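Long-range contacts in oligogalacturonate lyase (Yersinia enterocolitica subsp. enterocolitica, PDB 3PE7), which cleaves pectin-derived oligogalacturonates by beta-elimination in the cytoplasm, probably with the aid of a manganese ion bound to its seven-bladed beta-propeller: residues G141-R146 / C167-R172; T181-E186 / W219-D224; E186-G191 / F205-P210; E238-E243 / L252-Y257. All blocks are in the same frame, centred on the assembly; numbering follows the deposited sequence.

Contact 1 (G141-R146 / C167-R172); sequences GIEIRR and CCRLMR
Glu143 and Arg169 form a salt bridge across two antiparallel neighbours of one propeller blade, strands 138-145 and 168-174. Both guanidinium N-H groups on the NE side converge on a single carboxylate oxygen: NH2 of Arg169 lies 2.8 Å from OE1 of Glu143, nearly in line with its C-O bond, while NE of Arg169, 3.1 Å from the same OE1, comes to its anti side, tilted out of the carboxylate plane. OE1 lies within 3° of the guanidinium plane, yet the carboxylate itself is turned 40° from that plane. The other oxygen, OE2, is held by the hydroxyl of Tyr118, so the acid is fixed from two directions. Met171 packs against the same group, its CG 3.6 Å from CD of Glu143. Trp124 adds a cation-pi contact to Arg169.

The backbone supplies the frame. Glu143 and Arg169 make a hydrogen-bonded pair, with Glu143 N 3.0 Å from Arg169 O and Arg169 N 2.9 Å from Glu143 O. Gly141 pairs with Met171 in the same way, and one more bond runs from Arg145 N to the carbonyl of Cys167. The intervening non-hydrogen-bonded pairs, Ile142 with Leu170 and Ile144 with Cys168, send their side chains to the opposite face of the sheet, where Leu190 of the next blade touches both Ile142 and Cys168. On that apolar face, CG1 of Ile144 stands beside the backbone N (chi1 -58°) and lies 3.8 Å from SG of Cys168.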
# COMPACT_ATOMS: atom_id res chain seq x y z
N GLY A 141 9.95 -2.63 -9.78
CA GLY A 141 9.81 -1.20 -9.46
C GLY A 141 10.00 -0.36 -10.70
O GLY A 141 10.39 -0.87 -11.75
N ILE A 142 9.74 0.94 -10.58
CA ILE A 142 9.88 1.87 -11.70
C ILE A 142 11.08 2.78 -11.48
O ILE A 142 11.31 3.25 -10.39
CB ILE A 142 8.61 2.76 -11.87
CG1 ILE A 142 7.36 1.90 -12.09
CG2 ILE A 142 8.77 3.76 -13.02
CD1 ILE A 142 7.40 1.00 -13.31
N GLU A 143 11.85 3.00 -12.54
CA GLU A 143 12.88 4.04 -12.56
C GLU A 143 12.58 5.02 -13.68
O GLU A 143 12.16 4.62 -14.78
CB GLU A 143 14.27 3.43 -12.74
CG GLU A 143 14.71 2.57 -11.55
CD GLU A 143 16.02 1.85 -11.78
OE1 GLU A 143 16.62 2.02 -12.87
OE2 GLU A 143 16.44 1.13 -10.85
N ILE A 144 12.76 6.30 -13.41
CA ILE A 144 12.47 7.35 -14.38
C ILE A 144 13.77 8.06 -14.71
O ILE A 144 14.59 8.29 -13.82
CB ILE A 144 11.43 8.37 -13.82
CG1 ILE A 144 10.14 7.62 -13.42
CG2 ILE A 144 11.18 9.52 -14.83
CD1 ILE A 144 8.93 8.52 -13.01
N ARG A 145 13.99 8.37 -15.99
CA ARG A 145 15.24 9.01 -16.37
C ARG A 145 15.34 10.34 -15.63
O ARG A 145 14.37 11.08 -15.56
CB ARG A 145 15.30 9.23 -17.89
CG ARG A 145 16.71 9.52 -18.37
CD ARG A 145 16.77 9.80 -19.87
NE ARG A 145 16.40 8.64 -20.68
CZ ARG A 145 17.16 7.56 -20.87
NH1 ARG A 145 18.36 7.46 -20.31
NH2 ARG A 145 16.72 6.58 -21.64
N ARG A 146 16.51 10.61 -15.06
CA ARG A 146 16.70 11.83 -14.24
C ARG A 146 16.29 13.10 -14.99
O ARG A 146 15.67 13.99 -14.42
CB ARG A 146 18.15 11.96 -13.76
CG ARG A 146 18.38 13.21 -12.90
CD ARG A 146 19.80 13.31 -12.38
NE ARG A 146 20.11 12.20 -11.49
CZ ARG A 146 19.69 12.09 -10.23
NH1 ARG A 146 18.91 13.02 -9.69
NH2 ARG A 146 20.04 11.04 -9.52
N CYS A 167 10.36 9.14 -19.68
CA CYS A 167 10.95 7.84 -19.97
C CYS A 167 11.01 7.02 -18.68
O CYS A 167 11.75 7.35 -17.75
CB CYS A 167 12.34 7.99 -20.57
SG CYS A 167 13.14 6.39 -20.91
N CYS A 168 10.20 5.96 -18.64
CA CYS A 168 10.12 5.08 -17.49
C CYS A 168 10.50 3.67 -17.89
O CYS A 168 10.11 3.21 -18.97
CB CYS A 168 8.67 5.05 -16.97
SG CYS A 168 8.05 6.64 -16.42
N ARG A 169 11.22 3.01 -17.01
CA ARG A 169 11.49 1.60 -17.18
C ARG A 169 11.01 0.79 -15.98
O ARG A 169 11.19 1.16 -14.82
CB ARG A 169 12.98 1.34 -17.51
CG ARG A 169 13.97 1.79 -16.46
CD ARG A 169 15.41 1.73 -17.01
NE ARG A 169 16.38 1.81 -15.92
CZ ARG A 169 17.69 1.66 -16.04
NH1 ARG A 169 18.24 1.46 -17.25
NH2 ARG A 169 18.46 1.74 -14.97
N LEU A 170 10.37 -0.33 -16.30
CA LEU A 170 9.89 -1.28 -15.30
C LEU A 170 11.05 -2.25 -15.08
O LEU A 170 11.43 -2.99 -15.99
CB LEU A 170 8.67 -2.00 -15.86
CG LEU A 170 7.75 -2.76 -14.89
CD1 LEU A 170 6.55 -3.29 -15.70
CD2 LEU A 170 8.45 -3.89 -14.21
N MET A 171 11.62 -2.20 -13.88
CA MET A 171 12.81 -2.97 -13.55
C MET A 171 12.46 -4.21 -12.77
O MET A 171 11.56 -4.20 -11.96
CB MET A 171 13.78 -2.13 -12.72
CG MET A 171 14.32 -0.89 -13.43
SD MET A 171 15.23 -1.35 -14.91
CE MET A 171 16.52 -2.39 -14.21
N ARG A 172 13.20 -5.28 -13.00
CA ARG A 172 13.17 -6.34 -12.02
C ARG A 172 14.57 -6.57 -11.46
O ARG A 172 15.57 -6.53 -12.20
CB ARG A 172 12.47 -7.59 -12.53
CG ARG A 172 13.20 -8.38 -13.52
CD ARG A 172 12.76 -9.84 -13.43
NE ARG A 172 13.81 -10.70 -13.95
CZ ARG A 172 13.94 -11.05 -15.23
NH1 ARG A 172 13.06 -10.63 -16.14
NH2 ARG A 172 14.94 -11.83 -15.59

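Contact 2 (T181-E186 / W219-D224); sequences TVILQE and WLINED
Two adjacent blades of the beta-propeller face each other here, Ile183 and Leu184 from the outermost strand, 180-186, of one and Ile221 from strand 218-222 of the next. No hydrogen bond joins the two segments; the blades meet through branched aliphatic side chains laid against each other and against backbone carbonyls.

Ile183 carries most of the contact. Its CG2 branch meets CG2 of Ile221 at 4.1 Å and also lies 3.8 Å from the carbonyl oxygen of Asn222. The longer branch, with CG1 anti to the carbonyl carbon (chi1 -61°), runs against the carbonyl of Glu223, where CD1 of Ile183 is 3.6 Å from O of Glu223. One isoleucine thus touches two successive peptide oxygens just where strand 218-222 gives way to a turn. Ile221 reaches back with its other branch: CG1 is anti to the backbone N (chi1 -164°), and CD1 at its end lies 4.2 Å from CB of Leu184.

At this point strand 180-186 has a classic beta bulge: Ile183 and Leu184 both stand opposite Leu170 of strand 168-174, the chain turns a corner at Ile183, and both residues have their CB directed toward the neighbouring blade. The ring of Phe205 completes the apolar patch, touched by both Leu184 and Ile221. Just past the end of strand 218-222, CB of Glu223 is directed away from strand 180-186, and OE1 is bound by the hydroxyl of Tyr195 and by NZ of Lys138.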
# COMPACT_ATOMS: atom_id res chain seq x y z
N THR A 181 17.24 -6.20 -14.48
CA THR A 181 16.81 -6.39 -15.87
C THR A 181 15.65 -5.46 -16.21
O THR A 181 14.70 -5.32 -15.43
CB THR A 181 16.34 -7.85 -16.13
OG1 THR A 181 17.29 -8.77 -15.59
CG2 THR A 181 16.17 -8.13 -17.62
N VAL A 182 15.72 -4.84 -17.38
CA VAL A 182 14.60 -4.03 -17.86
C VAL A 182 13.55 -4.95 -18.45
O VAL A 182 13.83 -5.73 -19.37
CB VAL A 182 15.04 -2.97 -18.91
CG1 VAL A 182 13.84 -2.17 -19.41
CG2 VAL A 182 16.11 -2.04 -18.34
N ILE A 183 12.33 -4.87 -17.91
CA ILE A 183 11.21 -5.65 -18.43
C ILE A 183 10.54 -4.86 -19.55
O ILE A 183 10.10 -5.43 -20.56
CB ILE A 183 10.19 -6.00 -17.28
CG1 ILE A 183 10.84 -6.84 -16.19
CG2 ILE A 183 8.96 -6.72 -17.83
CD1 ILE A 183 9.84 -7.38 -15.12
N LEU A 184 10.46 -3.54 -19.37
CA LEU A 184 9.75 -2.65 -20.28
C LEU A 184 10.28 -1.23 -20.13
O LEU A 184 10.60 -0.79 -19.02
CB LEU A 184 8.24 -2.65 -19.96
CG LEU A 184 7.31 -1.71 -20.71
CD1 LEU A 184 7.15 -2.07 -22.19
CD2 LEU A 184 5.93 -1.66 -20.01
N GLN A 185 10.40 -0.53 -21.25
CA GLN A 185 10.79 0.89 -21.23
C GLN A 185 10.01 1.64 -22.28
O GLN A 185 9.99 1.24 -23.46
CB GLN A 185 12.31 1.05 -21.43
CG GLN A 185 12.78 2.52 -21.40
CD GLN A 185 14.28 2.64 -21.35
OE1 GLN A 185 14.94 2.01 -20.51
NE2 GLN A 185 14.84 3.47 -22.24
N GLU A 186 9.31 2.69 -21.85
CA GLU A 186 8.44 3.50 -22.70
C GLU A 186 8.50 4.97 -22.30
O GLU A 186 8.83 5.28 -21.16
CB GLU A 186 6.97 3.04 -22.59
CG GLU A 186 6.71 1.63 -23.12
CD GLU A 186 5.25 1.20 -23.01
OE1 GLU A 186 4.55 1.65 -22.07
OE2 GLU A 186 4.82 0.40 -23.87
N TRP A 219 -2.64 -2.72 -16.78
CA TRP A 219 -1.91 -3.54 -17.74
C TRP A 219 -1.29 -4.76 -17.08
O TRP A 219 -1.03 -4.77 -15.87
CB TRP A 219 -0.81 -2.71 -18.41
CG TRP A 219 -1.39 -1.58 -19.20
CD1 TRP A 219 -1.89 -0.41 -18.71
CD2 TRP A 219 -1.59 -1.53 -20.63
NE1 TRP A 219 -2.36 0.37 -19.73
CE2 TRP A 219 -2.19 -0.29 -20.92
CE3 TRP A 219 -1.30 -2.41 -21.69
CZ2 TRP A 219 -2.53 0.10 -22.22
CZ3 TRP A 219 -1.63 -2.02 -23.00
CH2 TRP A 219 -2.24 -0.77 -23.24
N LEU A 220 -1.10 -5.81 -17.87
CA LEU A 220 -0.32 -6.94 -17.45
C LEU A 220 0.82 -7.11 -18.45
O LEU A 220 0.70 -6.74 -19.62
CB LEU A 220 -1.15 -8.22 -17.43
CG LEU A 220 -2.36 -8.33 -16.51
CD1 LEU A 220 -3.00 -9.69 -16.75
CD2 LEU A 220 -1.92 -8.22 -15.05
N ILE A 221 1.92 -7.67 -17.98
CA ILE A 221 3.01 -8.07 -18.88
C ILE A 221 3.66 -9.32 -18.30
O ILE A 221 3.64 -9.55 -17.08
CB ILE A 221 4.05 -6.92 -19.07
CG1 ILE A 221 4.97 -7.17 -20.27
CG2 ILE A 221 4.84 -6.65 -17.77
CD1 ILE A 221 5.75 -5.91 -20.70
N ASN A 222 4.21 -10.16 -19.18
CA ASN A 222 5.00 -11.29 -18.71
C ASN A 222 6.31 -10.80 -18.13
O ASN A 222 6.83 -9.74 -18.54
CB ASN A 222 5.27 -12.29 -19.83
CG ASN A 222 4.02 -12.99 -20.33
OD1 ASN A 222 2.95 -12.94 -19.70
ND2 ASN A 222 4.15 -13.67 -21.46
N GLU A 223 6.87 -11.58 -17.21
CA GLU A 223 8.12 -11.26 -16.56
C GLU A 223 9.25 -11.02 -17.56
O GLU A 223 10.13 -10.20 -17.31
CB GLU A 223 8.52 -12.38 -15.60
CG GLU A 223 9.55 -11.98 -14.57
CD GLU A 223 9.98 -13.13 -13.73
OE1 GLU A 223 10.37 -12.90 -12.56
OE2 GLU A 223 9.92 -14.29 -14.23
N ASP A 224 9.22 -11.72 -18.69
CA ASP A 224 10.30 -11.57 -19.67
C ASP A 224 10.06 -10.41 -20.64
O ASP A 224 10.83 -10.25 -21.60
CB ASP A 224 10.52 -12.90 -20.41
CG ASP A 224 9.32 -13.32 -21.25
OD1 ASP A 224 8.34 -12.55 -21.38
OD2 ASP A 224 9.35 -14.44 -21.79

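Contact 3 (E186-G191 / F205-P210); sequences ENQWLG and FCHEGP
Trp189 and Glu208 pack side by side, the aliphatic part of the glutamate lying flat on the indole. CG of Glu208 sits 3.5 Å from the centroid of the six-membered ring, 10° off its normal, a CH-pi contact. Beyond it the chain bends at chi2 (48°), and OE2 accepts the N-H of Gly209 while OE1 forms a salt bridge with Arg217.

The amide of Gln188 crosses the His207 ring obliquely, the planes 38° apart, with OE1 over the ring face toward its rim, 3.4 Å from CE1 of His207, without a hydrogen bond. NE2 of Gln188 instead donates to OE1 of Glu186, and a water bridges that carboxylate oxygen to NE2 of His207; Asp215 binds ND1.

Backbone bonds join the two strands at the open end of the hairpin. Gly191 and Cys206 are a hydrogen-bonded pair, with Cys206 N 2.8 Å from Gly191 O, and Glu208 N donates to Trp189 O at 3.0 Å.

Among apolar side chains, CD2 of Leu190 meets the edge of Phe205, 3.9 Å from CE1. Strands 190-196 and 202-207 are the first two of a four-stranded propeller blade: Trp219 of strand 218-222 stacks on His207, Leu184 of the preceding blade touches Leu190 and Phe205, and Phe158 of helix 155-161 packs on Trp189.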
# COMPACT_ATOMS: atom_id res chain seq x y z
N GLU A 186 9.31 2.69 -21.85
CA GLU A 186 8.44 3.50 -22.70
C GLU A 186 8.50 4.97 -22.30
O GLU A 186 8.83 5.28 -21.16
CB GLU A 186 6.97 3.04 -22.59
CG GLU A 186 6.71 1.63 -23.12
CD GLU A 186 5.25 1.20 -23.01
OE1 GLU A 186 4.55 1.65 -22.07
OE2 GLU A 186 4.82 0.40 -23.87
N ASN A 187 8.17 5.85 -23.25
CA ASN A 187 8.04 7.28 -22.97
C ASN A 187 6.61 7.62 -22.57
O ASN A 187 5.91 8.42 -23.21
CB ASN A 187 8.53 8.12 -24.15
CG ASN A 187 10.03 7.99 -24.37
OD1 ASN A 187 10.78 7.53 -23.50
ND2 ASN A 187 10.48 8.40 -25.55
N GLN A 188 6.15 6.96 -21.51
CA GLN A 188 4.89 7.34 -20.86
C GLN A 188 5.00 6.96 -19.38
O GLN A 188 5.78 6.09 -19.01
CB GLN A 188 3.65 6.71 -21.53
CG GLN A 188 3.41 5.21 -21.31
CD GLN A 188 2.30 4.67 -22.20
OE1 GLN A 188 1.22 5.26 -22.31
NE2 GLN A 188 2.56 3.54 -22.86
N TRP A 189 4.21 7.62 -18.55
CA TRP A 189 4.33 7.44 -17.10
C TRP A 189 3.83 6.06 -16.68
O TRP A 189 2.63 5.77 -16.77
CB TRP A 189 3.49 8.51 -16.41
CG TRP A 189 3.79 8.70 -14.96
CD1 TRP A 189 4.68 8.00 -14.18
CD2 TRP A 189 3.18 9.66 -14.10
NE1 TRP A 189 4.65 8.49 -12.89
CE2 TRP A 189 3.74 9.50 -12.82
CE3 TRP A 189 2.19 10.65 -14.30
CZ2 TRP A 189 3.36 10.29 -11.73
CZ3 TRP A 189 1.82 11.44 -13.22
CH2 TRP A 189 2.40 11.25 -11.95
N LEU A 190 4.76 5.22 -16.25
CA LEU A 190 4.44 3.89 -15.73
C LEU A 190 4.48 3.89 -14.21
O LEU A 190 5.30 4.58 -13.59
CB LEU A 190 5.43 2.86 -16.27
CG LEU A 190 5.49 2.78 -17.80
CD1 LEU A 190 6.47 1.70 -18.20
CD2 LEU A 190 4.12 2.51 -18.42
N GLY A 191 3.60 3.11 -13.60
CA GLY A 191 3.49 3.09 -12.15
C GLY A 191 3.05 1.76 -11.58
O GLY A 191 2.66 0.84 -12.32
N PHE A 205 0.87 -3.61 -13.85
CA PHE A 205 1.40 -2.23 -13.70
C PHE A 205 0.38 -1.28 -14.29
O PHE A 205 -0.58 -1.69 -14.93
CB PHE A 205 2.77 -2.06 -14.39
CG PHE A 205 2.72 -2.18 -15.89
CD1 PHE A 205 2.72 -1.04 -16.70
CD2 PHE A 205 2.69 -3.43 -16.51
CE1 PHE A 205 2.68 -1.15 -18.08
CE2 PHE A 205 2.64 -3.53 -17.90
CZ PHE A 205 2.64 -2.39 -18.68
N CYS A 206 0.57 0.02 -14.05
CA CYS A 206 -0.40 1.00 -14.54
C CYS A 206 0.20 2.06 -15.45
O CYS A 206 1.42 2.29 -15.47
CB CYS A 206 -1.13 1.70 -13.37
SG CYS A 206 -0.14 2.87 -12.39
N HIS A 207 -0.69 2.69 -16.21
CA HIS A 207 -0.38 3.98 -16.83
C HIS A 207 -0.85 5.02 -15.84
O HIS A 207 -2.06 5.17 -15.63
CB HIS A 207 -1.08 4.11 -18.17
CG HIS A 207 -0.50 3.25 -19.25
ND1 HIS A 207 -0.95 3.28 -20.55
CD2 HIS A 207 0.50 2.33 -19.22
CE1 HIS A 207 -0.26 2.42 -21.28
NE2 HIS A 207 0.62 1.82 -20.50
N GLU A 208 0.11 5.67 -15.19
CA GLU A 208 -0.19 6.70 -14.19
C GLU A 208 -0.62 8.00 -14.89
O GLU A 208 -0.25 8.26 -16.03
CB GLU A 208 1.02 6.92 -13.27
CG GLU A 208 0.72 7.78 -12.01
CD GLU A 208 -0.53 7.33 -11.28
OE1 GLU A 208 -0.43 6.38 -10.51
OE2 GLU A 208 -1.61 7.91 -11.50
N GLY A 209 -1.43 8.79 -14.19
CA GLY A 209 -1.93 10.04 -14.74
C GLY A 209 -3.41 10.21 -14.44
O GLY A 209 -4.02 9.33 -13.83
N PRO A 210 -3.98 11.35 -14.86
CA PRO A 210 -5.38 11.67 -14.62
C PRO A 210 -6.29 10.52 -15.03
O PRO A 210 -6.19 10.01 -16.15
CB PRO A 210 -5.61 12.89 -15.52
CG PRO A 210 -4.26 13.53 -15.62
CD PRO A 210 -3.31 12.37 -15.69
O HOH W 1 2.60 0.17 -21.32
O HOH W 2 0.61 7.13 -18.28

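Contact 4 (E238-E243 / L252-Y257); sequences ESCTHE and LVYVSY
Glu238 stretches across to Ser256 in a fully extended chain, CG anti to the backbone N (chi1 -179°). CB passes 4.2 Å from the carbonyl oxygen of Tyr257, CG lies 3.5 Å from OG of Ser256, and OE1 accepts the Ser256 hydroxyl at 2.7 Å, on its anti side and 25° out of the carboxylate plane. The same OE1 forms a salt bridge with Lys232, and OE2 takes the backbone N-H of Ala235, so both oxygens are held.

Strands 238-245 and 252-258 form an antiparallel hairpin, the first two strands of a propeller blade. Ser239 with Tyr257 and Thr241 with Val255 are its hydrogen-bonded pairs. On their face of the sheet CB of Ser239 lies over the Tyr257 ring, 3.7 Å from its centroid, while CG2 of Thr241 comes to the ring's edge. Cys240 is on the other face, its SG 4.0 Å from CE2 of Tyr254.

The register slips at His242, whose backbone is in the left-handed region (phi 62°), so that Glu243 comes opposite Tyr254. His242 lies about 6 Å from the manganese ligand His287, side chain to side chain, and its ND1 is 3.9 Å from CG2 of Val255.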
# COMPACT_ATOMS: atom_id res chain seq x y z
N GLU A 238 -15.51 5.68 -18.53
CA GLU A 238 -15.11 4.79 -17.41
C GLU A 238 -13.72 5.12 -16.90
O GLU A 238 -12.76 5.26 -17.70
CB GLU A 238 -15.19 3.32 -17.80
CG GLU A 238 -14.80 2.37 -16.63
CD GLU A 238 -14.84 0.88 -16.97
OE1 GLU A 238 -14.82 0.08 -16.01
OE2 GLU A 238 -14.89 0.51 -18.17
N SER A 239 -13.62 5.24 -15.58
CA SER A 239 -12.35 5.36 -14.86
C SER A 239 -12.16 4.08 -14.07
O SER A 239 -13.14 3.50 -13.60
CB SER A 239 -12.38 6.55 -13.89
OG SER A 239 -12.42 7.79 -14.59
N CYS A 240 -10.91 3.63 -13.96
CA CYS A 240 -10.55 2.44 -13.20
C CYS A 240 -9.37 2.79 -12.29
O CYS A 240 -8.39 3.40 -12.74
CB CYS A 240 -10.16 1.29 -14.13
SG CYS A 240 -11.44 0.83 -15.32
N THR A 241 -9.43 2.40 -11.03
CA THR A 241 -8.42 2.83 -10.08
C THR A 241 -8.37 1.83 -8.93
O THR A 241 -9.18 0.87 -8.92
CB THR A 241 -8.73 4.28 -9.57
OG1 THR A 241 -7.64 4.76 -8.77
CG2 THR A 241 -10.04 4.31 -8.79
N HIS A 242 -7.45 2.06 -7.99
CA HIS A 242 -7.35 1.27 -6.75
C HIS A 242 -7.06 -0.20 -7.00
O HIS A 242 -7.44 -1.05 -6.18
CB HIS A 242 -8.64 1.41 -5.91
CG HIS A 242 -8.94 2.83 -5.51
ND1 HIS A 242 -10.04 3.16 -4.75
CD2 HIS A 242 -8.28 3.99 -5.76
CE1 HIS A 242 -10.07 4.47 -4.57
NE2 HIS A 242 -9.01 4.99 -5.17
N GLU A 243 -6.39 -0.50 -8.11
CA GLU A 243 -6.13 -1.90 -8.45
C GLU A 243 -5.17 -2.55 -7.45
O GLU A 243 -4.24 -1.92 -6.93
CB GLU A 243 -5.62 -2.07 -9.90
CG GLU A 243 -4.15 -1.67 -10.15
CD GLU A 243 -3.94 -0.17 -10.26
OE1 GLU A 243 -4.94 0.59 -10.35
OE2 GLU A 243 -2.75 0.26 -10.27
N LEU A 252 -7.18 -9.90 -10.03
CA LEU A 252 -6.89 -8.48 -9.86
C LEU A 252 -8.21 -7.77 -9.58
O LEU A 252 -9.18 -7.93 -10.32
CB LEU A 252 -6.20 -7.90 -11.10
CG LEU A 252 -5.54 -6.52 -10.99
CD1 LEU A 252 -4.25 -6.59 -10.15
CD2 LEU A 252 -5.28 -5.98 -12.36
N VAL A 253 -8.26 -7.01 -8.49
CA VAL A 253 -9.48 -6.30 -8.06
C VAL A 253 -9.25 -4.82 -8.28
O VAL A 253 -8.12 -4.34 -8.16
CB VAL A 253 -9.82 -6.62 -6.58
CG1 VAL A 253 -10.96 -5.75 -6.02
CG2 VAL A 253 -10.17 -8.11 -6.43
N TYR A 254 -10.31 -4.10 -8.63
CA TYR A 254 -10.20 -2.66 -8.85
C TYR A 254 -11.56 -1.99 -8.68
O TYR A 254 -12.59 -2.65 -8.54
CB TYR A 254 -9.62 -2.35 -10.24
CG TYR A 254 -10.48 -2.83 -11.39
CD1 TYR A 254 -10.38 -4.15 -11.87
CD2 TYR A 254 -11.40 -1.96 -12.00
CE1 TYR A 254 -11.19 -4.59 -12.93
CE2 TYR A 254 -12.20 -2.39 -13.06
CZ TYR A 254 -12.09 -3.70 -13.52
OH TYR A 254 -12.91 -4.11 -14.56
N VAL A 255 -11.54 -0.66 -8.72
CA VAL A 255 -12.75 0.13 -8.56
C VAL A 255 -13.06 0.82 -9.89
O VAL A 255 -12.15 1.34 -10.56
CB VAL A 255 -12.58 1.16 -7.44
CG1 VAL A 255 -13.76 2.14 -7.39
CG2 VAL A 255 -12.47 0.45 -6.12
N SER A 256 -14.33 0.81 -10.27
CA SER A 256 -14.77 1.39 -11.53
C SER A 256 -15.87 2.43 -11.29
O SER A 256 -16.75 2.24 -10.46
CB SER A 256 -15.31 0.29 -12.45
OG SER A 256 -15.88 0.84 -13.63
N TYR A 257 -15.83 3.51 -12.05
CA TYR A 257 -16.96 4.45 -12.03
C TYR A 257 -17.07 5.16 -13.38
O TYR A 257 -16.14 5.12 -14.18
CB TYR A 257 -16.84 5.44 -10.87
CG TYR A 257 -15.57 6.28 -10.85
CD1 TYR A 257 -15.56 7.56 -11.42
CD2 TYR A 257 -14.41 5.82 -10.23
CE1 TYR A 257 -14.39 8.35 -11.38
CE2 TYR A 257 -13.25 6.60 -10.19
CZ TYR A 257 -13.25 7.86 -10.77
OH TYR A 257 -12.10 8.63 -10.72

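Contacts 1, 2 and 3 are continuous across two blades, while contact 4 belongs to the blade after them. Contact 1 is bonded to contact 2 where Leu170 of strand 168-174 pairs with strand 180-186, Leu170 N lying 2.8 Å from Leu184 O. Contact 3 lies within the chain loop that contact 2 closes, shares Glu186 with it, and joins it where Trp219 N meets Phe205 O at 3.0 Å. Contact 4 touches contact 3 through CB of Cys206, 3.8 Å from OE2 of Glu243; Arg217 also bridges Glu208 and Glu243. The side chains of His242 and Glu208 approach the manganese ion to about 8 and 11 Å, whereas contact 1 is remote from the metal sites.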